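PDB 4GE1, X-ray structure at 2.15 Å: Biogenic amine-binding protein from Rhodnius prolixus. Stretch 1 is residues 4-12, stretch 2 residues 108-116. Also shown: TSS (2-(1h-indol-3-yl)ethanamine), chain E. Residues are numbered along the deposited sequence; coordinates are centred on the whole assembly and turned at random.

Stretch 1 (4-12) GCSTVDTVK
Stretch 2 (108-116) LQVSYIDTD

Residues 4-12 form an extended segment without regular secondary structure that runs in roughly the same direction as the strand 108-115, their end-to-end vectors 30° apart. CA atoms of Cys-5 and Gln-109 are 8.2 Å apart; the two draw together as far as Thr-10, whose CA is 4.4 Å from Ile-113 CA, and part slightly to 5.4 Å between the CA atoms of Val-11 and Asp-114. One direct hydrogen bond joins them, from Val-11 N to Tyr-112 O (2.8 Å, 148° at the hydrogen); Thr-10 CA lies 3.0 Å from Tyr-112 O.

Around it, Val-8, Thr-10 and Val-11 pack against the strand, burying 391 Å² over both sides; Ser-111, Tyr-112 and Ile-113 are buried. Val-11 (chi1 t) lays CG2 along the strand backbone, 3.4 Å from Asp-114 CA and 4.2 Å from Tyr-112 CB, and is the residue most covered by the strand. Val-8 (m) points toward the strand, bringing CG2 to 3.4 Å from Ser-111 CB and 4.1 Å from Ile-113 CG1. Thr-10 (p) places its methyl CG2 3.5 Å from the same Ser-111 CB; the short serine (m) leaves room for both, while its OG bonds elsewhere in the structure.

Ile-113 (m, t; phi/psi -71/-38) interrupts the extended backbone. Tyr-112 (m, chi2 96°) leads its ring away, OH reaching 3.7 Å from tryptamine CZ2. At the wider end, Gln-109 (m, t) holds OE1 4.0 Å from Cys-5 CB; a water O lies 3.1 Å from Gln-109 OE1 and 2.9 Å from Ser-6 O, linking the stretches.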

# COMPACT_ATOMS: atom_id res chain seq x y z
N GLY A 4 16.72 -2.30 11.95
CA GLY A 4 16.26 -2.60 10.60
C GLY A 4 14.78 -2.90 10.44
O GLY A 4 14.00 -2.81 11.39
N CYS A 5 14.40 -3.24 9.21
CA CYS A 5 13.05 -3.66 8.90
C CYS A 5 12.89 -5.14 9.23
O CYS A 5 13.81 -5.93 9.01
CB CYS A 5 12.75 -3.43 7.42
SG CYS A 5 12.45 -1.70 6.97
N SER A 6 11.74 -5.51 9.77
CA SER A 6 11.45 -6.91 10.05
C SER A 6 11.40 -7.69 8.74
O SER A 6 11.01 -7.15 7.71
CB SER A 6 10.12 -7.05 10.79
OG SER A 6 10.17 -6.43 12.07
N THR A 7 11.81 -8.95 8.79
CA THR A 7 11.62 -9.85 7.66
C THR A 7 10.38 -10.68 7.94
O THR A 7 10.24 -11.24 9.03
CB THR A 7 12.83 -10.77 7.43
OG1 THR A 7 12.90 -11.75 8.47
CG2 THR A 7 14.12 -9.97 7.41
N VAL A 8 9.47 -10.74 6.97
CA VAL A 8 8.25 -11.52 7.14
C VAL A 8 8.08 -12.49 5.97
O VAL A 8 8.48 -12.19 4.85
CB VAL A 8 6.99 -10.62 7.26
CG1 VAL A 8 7.24 -9.46 8.22
CG2 VAL A 8 6.56 -10.10 5.91
N ASP A 9 7.50 -13.65 6.26
CA ASP A 9 7.19 -14.63 5.22
C ASP A 9 6.11 -14.07 4.31
O ASP A 9 5.22 -13.35 4.78
CB ASP A 9 6.73 -15.95 5.83
CG ASP A 9 7.78 -16.57 6.75
OD1 ASP A 9 8.95 -16.13 6.71
OD2 ASP A 9 7.42 -17.50 7.51
N THR A 10 6.18 -14.41 3.03
CA THR A 10 5.34 -13.80 1.99
C THR A 10 4.65 -14.86 1.13
O THR A 10 4.99 -16.04 1.21
CB THR A 10 6.19 -12.93 1.05
OG1 THR A 10 7.24 -13.73 0.50
CG2 THR A 10 6.80 -11.77 1.80
N VAL A 11 3.71 -14.42 0.30
CA VAL A 11 2.94 -15.31 -0.56
C VAL A 11 3.82 -16.02 -1.57
O VAL A 11 4.62 -15.40 -2.25
CB VAL A 11 1.86 -14.53 -1.36
CG1 VAL A 11 0.91 -15.50 -2.04
CG2 VAL A 11 1.10 -13.57 -0.46
N LYS A 12 3.66 -17.34 -1.66
CA LYS A 12 4.38 -18.13 -2.65
C LYS A 12 3.63 -18.11 -3.98
O LYS A 12 2.40 -18.04 -4.01
CB LYS A 12 4.54 -19.57 -2.19
CG LYS A 12 5.98 -20.00 -1.97
CD LYS A 12 6.14 -21.50 -2.12
CE LYS A 12 5.27 -22.27 -1.14
NZ LYS A 12 5.51 -23.74 -1.23
N LEU A 108 11.34 1.43 -0.37
CA LEU A 108 10.41 0.65 0.44
C LEU A 108 10.54 -0.84 0.14
O LEU A 108 10.46 -1.25 -1.03
CB LEU A 108 8.97 1.10 0.20
CG LEU A 108 8.61 2.52 0.64
CD1 LEU A 108 7.17 2.86 0.30
CD2 LEU A 108 8.84 2.65 2.11
N GLN A 109 10.74 -1.63 1.18
CA GLN A 109 10.70 -3.08 1.03
C GLN A 109 9.28 -3.56 1.28
O GLN A 109 8.72 -3.36 2.36
CB GLN A 109 11.67 -3.74 2.02
CG GLN A 109 13.07 -3.13 1.97
CD GLN A 109 14.05 -3.80 2.94
OE1 GLN A 109 13.67 -4.66 3.74
NE2 GLN A 109 15.32 -3.42 2.85
N VAL A 110 8.68 -4.19 0.27
CA VAL A 110 7.29 -4.61 0.35
C VAL A 110 7.18 -6.12 0.50
O VAL A 110 7.81 -6.88 -0.24
CB VAL A 110 6.49 -4.17 -0.90
CG1 VAL A 110 5.01 -4.44 -0.71
CG2 VAL A 110 6.73 -2.68 -1.21
N SER A 111 6.37 -6.57 1.45
CA SER A 111 6.19 -8.01 1.65
C SER A 111 4.72 -8.37 1.78
O SER A 111 4.09 -8.07 2.80
CB SER A 111 6.93 -8.49 2.91
OG SER A 111 8.21 -7.89 3.00
N TYR A 112 4.17 -9.01 0.76
CA TYR A 112 2.79 -9.48 0.84
C TYR A 112 2.68 -10.78 1.62
O TYR A 112 3.18 -11.83 1.21
CB TYR A 112 2.11 -9.54 -0.54
CG TYR A 112 1.59 -8.19 -0.96
CD1 TYR A 112 2.34 -7.36 -1.77
CD2 TYR A 112 0.37 -7.72 -0.49
CE1 TYR A 112 1.88 -6.10 -2.14
CE2 TYR A 112 -0.11 -6.46 -0.85
CZ TYR A 112 0.66 -5.65 -1.68
OH TYR A 112 0.21 -4.40 -2.03
N ILE A 113 2.05 -10.67 2.78
CA ILE A 113 1.83 -11.78 3.69
C ILE A 113 0.79 -12.76 3.14
O ILE A 113 0.94 -13.98 3.28
CB ILE A 113 1.37 -11.24 5.05
CG1 ILE A 113 2.48 -10.41 5.68
CG2 ILE A 113 0.95 -12.38 5.97
CD1 ILE A 113 2.06 -9.66 6.92
N ASP A 114 -0.24 -12.21 2.49
CA ASP A 114 -1.32 -13.01 1.91
C ASP A 114 -2.22 -12.17 0.99
O ASP A 114 -2.29 -10.94 1.13
CB ASP A 114 -2.16 -13.66 3.01
CG ASP A 114 -3.12 -14.71 2.48
OD1 ASP A 114 -2.82 -15.33 1.44
OD2 ASP A 114 -4.18 -14.92 3.11
N THR A 115 -2.90 -12.84 0.07
CA THR A 115 -3.88 -12.18 -0.80
C THR A 115 -4.66 -13.21 -1.62
O THR A 115 -4.13 -14.27 -1.96
CB THR A 115 -3.20 -11.21 -1.79
OG1 THR A 115 -4.21 -10.54 -2.56
CG2 THR A 115 -2.28 -11.98 -2.73
N ASP A 116 -5.91 -12.90 -1.92
CA ASP A 116 -6.70 -13.74 -2.81
C ASP A 116 -6.90 -13.03 -4.14
O ASP A 116 -7.68 -13.46 -4.99
CB ASP A 116 -8.04 -14.12 -2.18
CG ASP A 116 -8.98 -12.94 -2.06
OD1 ASP A 116 -8.54 -11.79 -2.28
OD2 ASP A 116 -10.17 -13.16 -1.75
N1 TSS E . 1.97 4.45 -0.11
CA TSS E . 3.02 4.13 0.82
CB TSS E . 2.77 3.01 1.77
CG TSS E . 2.01 1.82 1.27
CD1 TSS E . 0.72 1.45 1.63
NE1 TSS E . 0.39 0.32 0.98
CE2 TSS E . 1.44 -0.07 0.17
CD2 TSS E . 2.45 0.84 0.33
CZ2 TSS E . 1.59 -1.17 -0.72
CH2 TSS E . 2.79 -1.33 -1.42
CZ3 TSS E . 3.82 -0.41 -1.25
CE3 TSS E . 3.66 0.67 -0.38
O HOH W 1 11.18 -6.05 5.07